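PDB 4ZSF: BsaWI endonuclease, which is a type II restriction endonuclease of the PD-(D/E)XK nuclease superfamily, binding DNA and probably cutting it with the aid of metal ions. Local coordinates for residues A[69-72]-A[73-76]; A[92-95]-A[96-100]. One frame throughout, in Å; residues are numbered along the deposited sequence. Where two conformers were deposited one is given.

Interaction 1 (A[69-72]-A[73-76]); sequences DPDI and IQKV
Ile73 closes the first turn of helix 70-103 by giving its backbone N to Asp69 O, a weak bond of 3.3 Å. Its CG1 lies 3.7 Å from the same Asp69 O. Beyond the turn this side chain meets Tyr57 and Met61 of helix 49-65. Gln74 N follows with a bond to Pro70 O, and Gln74 CB rests 3.4 Å from that oxygen. The start of the helix is N-capped: Asp69 OD1 takes the N-H of Asp71 at 3.0 Å, from above the carboxylate plane. Lys75 stands one turn after Asp71 and makes an i to i+4 salt bridge with it. Lys75 NZ is 2.8 Å from Asp71 OD1, which meets it with its syn lone pair; the bond to Asp71 OD2 is weak. The last Lys75 torsion (chi4 49°) bends the chain and brings NZ round to the oxygen side of the carboxylate. Replacing Asp71 with an alanine would probably leave the Lys75 ammonium without this mate and let its chain swing. Val76 N bonds Ile72 O at 2.9 Å, and Val76 CG2 lies 3.4 Å from the same oxygen. Ile72 and Val76 both pack on Ile67 of the second subunit.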
loop_
_atom_site.group_PDB
_atom_site.type_symbol
_atom_site.label_atom_id
_atom_site.label_comp_id
_atom_site.label_asym_id
_atom_site.label_seq_id
_atom_site.Cartn_x
_atom_site.Cartn_y
_atom_site.Cartn_z
ATOM N N ASP A 69 -25.520 3.619 8.022
ATOM C CA ASP A 69 -25.207 4.895 8.683
ATOM C C ASP A 69 -23.821 5.383 8.262
ATOM O O ASP A 69 -22.823 4.780 8.635
ATOM C CB ASP A 69 -25.269 4.708 10.209
ATOM C CG ASP A 69 -25.130 6.013 10.985
ATOM O OD1 ASP A 69 -24.708 7.035 10.416
ATOM O OD2 ASP A 69 -25.469 6.013 12.189
ATOM N N PRO A 70 -23.753 6.466 7.479
ATOM C CA PRO A 70 -22.439 6.827 6.937
ATOM C C PRO A 70 -21.498 7.314 8.037
ATOM O O PRO A 70 -20.260 7.285 7.867
ATOM C CB PRO A 70 -22.760 7.942 5.936
ATOM C CG PRO A 70 -24.119 8.545 6.485
ATOM C CD PRO A 70 -24.841 7.362 7.026
ATOM N N ASP A 71 -22.068 7.759 9.150
ATOM C CA ASP A 71 -21.254 8.240 10.259
ATOM C C ASP A 71 -20.532 7.089 10.966
ATOM O O ASP A 71 -19.369 7.226 11.350
ATOM C CB ASP A 71 -22.122 9.036 11.247
ATOM C CG ASP A 71 -21.321 9.543 12.434
ATOM O OD1 ASP A 71 -20.416 10.385 12.224
ATOM O OD2 ASP A 71 -21.584 9.101 13.581
ATOM N N ILE A 72 -21.210 5.956 11.130
ATOM C CA ILE A 72 -20.596 4.799 11.758
ATOM C C ILE A 72 -19.399 4.379 10.878
ATOM O O ILE A 72 -18.258 4.132 11.341
ATOM C CB ILE A 72 -21.616 3.634 11.897
ATOM C CG1 ILE A 72 -22.758 3.986 12.853
ATOM C CG2 ILE A 72 -20.912 2.359 12.335
ATOM C CD1 ILE A 72 -22.323 4.362 14.247
ATOM N N ILE A 73 -19.670 4.298 9.587
ATOM C CA ILE A 73 -18.656 3.829 8.661
ATOM C C ILE A 73 -17.436 4.755 8.691
ATOM O O ILE A 73 -16.285 4.279 8.762
ATOM C CB ILE A 73 -19.256 3.724 7.225
ATOM C CG1 ILE A 73 -20.209 2.535 7.233
ATOM C CG2 ILE A 73 -18.124 3.493 6.185
ATOM C CD1 ILE A 73 -21.073 2.486 6.056
ATOM N N GLN A 74 -17.692 6.051 8.640
ATOM C CA GLN A 74 -16.600 7.002 8.626
ATOM C C GLN A 74 -15.767 6.836 9.910
ATOM O O GLN A 74 -14.535 6.787 9.853
ATOM C CB GLN A 74 -17.128 8.438 8.481
ATOM C CG GLN A 74 -16.042 9.518 8.491
ATOM C CD GLN A 74 -16.576 10.926 8.351
ATOM O OE1 GLN A 74 -17.580 11.297 8.967
ATOM N NE2 GLN A 74 -15.891 11.735 7.548
ATOM N N LYS A 75 -16.450 6.711 11.045
ATOM C CA LYS A 75 -15.757 6.643 12.352
ATOM C C LYS A 75 -14.903 5.383 12.442
ATOM O O LYS A 75 -13.784 5.406 13.030
ATOM C CB LYS A 75 -16.754 6.677 13.486
ATOM C CG LYS A 75 -17.374 8.114 13.682
ATOM C CD LYS A 75 -18.460 8.080 14.742
ATOM C CE LYS A 75 -18.666 9.424 15.452
ATOM N NZ LYS A 75 -18.813 10.595 14.544
ATOM N N VAL A 76 -15.431 4.266 11.929
ATOM C CA VAL A 76 -14.641 3.037 12.010
ATOM C C VAL A 76 -13.417 3.152 11.119
ATOM O O VAL A 76 -12.311 2.766 11.518
ATOM C CB VAL A 76 -15.500 1.774 11.629
ATOM C CG1 VAL A 76 -14.606 0.559 11.470
ATOM C CG2 VAL A 76 -16.550 1.528 12.723
#

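Interaction 2 (A[92-95]-A[96-100]); sequences EEMI and KLLGN
Met94 and Leu98 sit one turn apart on helix 70-103, and their side chains meet at an oblique angle. The touch is made by Met94 CG and Leu98 CD1, 3.8 Å apart. Met94 CE is a little farther from the same methyl, at 4.2 Å. Met94 has CG anti to its backbone N (chi1 -177°), and its chain runs straight until the thioether bends at chi3, 84°. Leu98 is turned the other way about its first bond: CG is anti to the carbonyl carbon, chi1 -70°. This lays CG and CD1 against the backbone of the preceding turn, with CG 3.2 Å from Met94 O. That oxygen also accepts the N-H of Leu98.

The other side chains spread round the helix. Lys96 is extended and leads away, and only its base lies against the earlier turn, with CB 3.5 Å from Glu92 O. Its ammonium forms a salt bridge with Asp115 and also bonds a succinic acid molecule, probably from the crystallisation liquor. Leu97 CB sits 3.5 Å from Glu93 O. Gly99 N bonds Ile95 O at 2.8 Å. The N-H groups of Lys96, Leu97, Leu98 and Gly99 bond the carbonyls four residues back, as in a regular alpha helix.

The helix lies between several partners. Lys96 packs on Ile110 and Leu112 of strand 108-112, an outer strand of this chain's sheet, and Asn100 OD1 accepts the N-H of Ile110. Leu98 touches Ile240 and Leu242; its side chain is about 8 Å from that of Asp239, a known calcium ligand of this protein that holds no calcium in this chain. The second subunit supplies Met37 against Met94 and Ile38 against Leu97 and Leu98, while its Lys30 and Arg34 form salt bridges with Glu93. All four belong to its helix 25-43.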
loop_
_atom_site.group_PDB
_atom_site.type_symbol
_atom_site.label_atom_id
_atom_site.label_comp_id
_atom_site.label_asym_id
_atom_site.label_seq_id
_atom_site.Cartn_x
_atom_site.Cartn_y
_atom_site.Cartn_z
ATOM N N GLU A 92 7.291 -0.984 17.811
ATOM C CA GLU A 92 8.738 -0.721 17.738
ATOM C C GLU A 92 9.279 -0.061 18.988
ATOM O O GLU A 92 10.390 -0.390 19.494
ATOM C CB GLU A 92 9.036 0.178 16.530
ATOM C CG GLU A 92 8.673 -0.530 15.262
ATOM C CD GLU A 92 8.333 0.474 14.108
ATOM O OE1 GLU A 92 8.646 1.689 14.217
ATOM O OE2 GLU A 92 7.713 0.013 13.127
ATOM N N GLU A 93 8.543 0.959 19.453
ATOM C CA GLU A 93 8.949 1.665 20.664
ATOM C C GLU A 93 8.966 0.728 21.858
ATOM O O GLU A 93 9.812 0.835 22.776
ATOM C CB GLU A 93 7.979 2.871 20.894
ATOM C CG GLU A 93 8.204 3.910 19.769
ATOM C CD GLU A 93 7.027 4.877 19.525
ATOM O OE1 GLU A 93 6.103 4.823 20.375
ATOM O OE2 GLU A 93 7.019 5.651 18.463
ATOM N N MET A 94 7.994 -0.180 21.883
ATOM C CA MET A 94 7.921 -1.157 22.961
ATOM C C MET A 94 9.175 -2.082 22.961
ATOM O O MET A 94 9.757 -2.381 24.022
ATOM C CB MET A 94 6.674 -2.024 22.806
ATOM C CG MET A 94 6.550 -2.986 23.965
ATOM S SD MET A 94 5.101 -4.066 23.759
ATOM C CE MET A 94 5.848 -5.298 22.719
ATOM N N ILE A 95 9.530 -2.600 21.785
ATOM C CA ILE A 95 10.710 -3.428 21.658
ATOM C C ILE A 95 11.977 -2.661 22.082
ATOM O O ILE A 95 12.858 -3.183 22.784
ATOM C CB ILE A 95 10.860 -3.955 20.195
ATOM C CG1 ILE A 95 9.615 -4.797 19.845
ATOM C CG2 ILE A 95 12.198 -4.734 20.040
ATOM C CD1 ILE A 95 9.401 -6.021 20.846
ATOM N N LYS A 96 12.079 -1.430 21.628
ATOM C CA LYS A 96 13.242 -0.609 22.008
ATOM C C LYS A 96 13.295 -0.464 23.528
ATOM O O LYS A 96 14.377 -0.615 24.113
ATOM C CB LYS A 96 13.156 0.772 21.356
ATOM C CG LYS A 96 14.290 1.750 21.814
ATOM C CD LYS A 96 14.100 3.107 21.113
ATOM C CE LYS A 96 15.003 4.156 21.760
ATOM N NZ LYS A 96 14.650 5.562 21.397
ATOM N N LEU A 97 12.154 -0.172 24.165
ATOM C CA LEU A 97 12.155 0.071 25.633
ATOM C C LEU A 97 12.496 -1.234 26.386
ATOM O O LEU A 97 13.340 -1.253 27.299
ATOM C CB LEU A 97 10.796 0.633 26.083
ATOM C CG LEU A 97 10.426 0.724 27.563
ATOM C CD1 LEU A 97 11.220 1.824 28.226
ATOM C CD2 LEU A 97 8.935 1.076 27.666
ATOM N N LEU A 98 11.889 -2.330 25.954
ATOM C CA LEU A 98 12.112 -3.627 26.582
ATOM C C LEU A 98 13.541 -4.064 26.381
ATOM O O LEU A 98 14.230 -4.421 27.358
ATOM C CB LEU A 98 11.162 -4.685 26.027
ATOM C CG LEU A 98 9.693 -4.477 26.456
ATOM C CD1 LEU A 98 8.841 -5.470 25.635
ATOM C CD2 LEU A 98 9.438 -4.636 27.969
ATOM N N GLY A 99 14.009 -3.996 25.151
ATOM C CA GLY A 99 15.363 -4.416 24.814
ATOM C C GLY A 99 16.431 -3.586 25.502
ATOM O O GLY A 99 17.421 -4.127 26.031
ATOM N N ASN A 100 16.222 -2.270 25.568
ATOM C CA ASN A 100 17.295 -1.430 26.082
ATOM C C ASN A 100 17.518 -1.592 27.573
ATOM O O ASN A 100 18.626 -1.478 28.012
ATOM C CB ASN A 100 17.048 0.029 25.733
ATOM C CG ASN A 100 17.503 0.317 24.322
ATOM O OD1 ASN A 100 18.096 -0.551 23.698
ATOM N ND2 ASN A 100 17.177 1.479 23.793
#

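Overall arrangement
Both contacts lie on helix 70-103. The chain first runs through helices 3-22, 25-43 and 49-65. Interaction 1 then starts the long helix, and interaction 2 follows near its other end. Each joins consecutive turns, so neither closes a loop. They stand in series and do not nest or cross. Their centres are 35 Å apart, and the helix spans this distance. It thus connects the N-terminal helices with the part of the chain that holds the mixed sheet. Residues 69-76 pack on helix 49-65, and residues 92-100 reach strand 108-112. Both contacts also touch the second subunit, so the helix takes part in the dimer at two separate places.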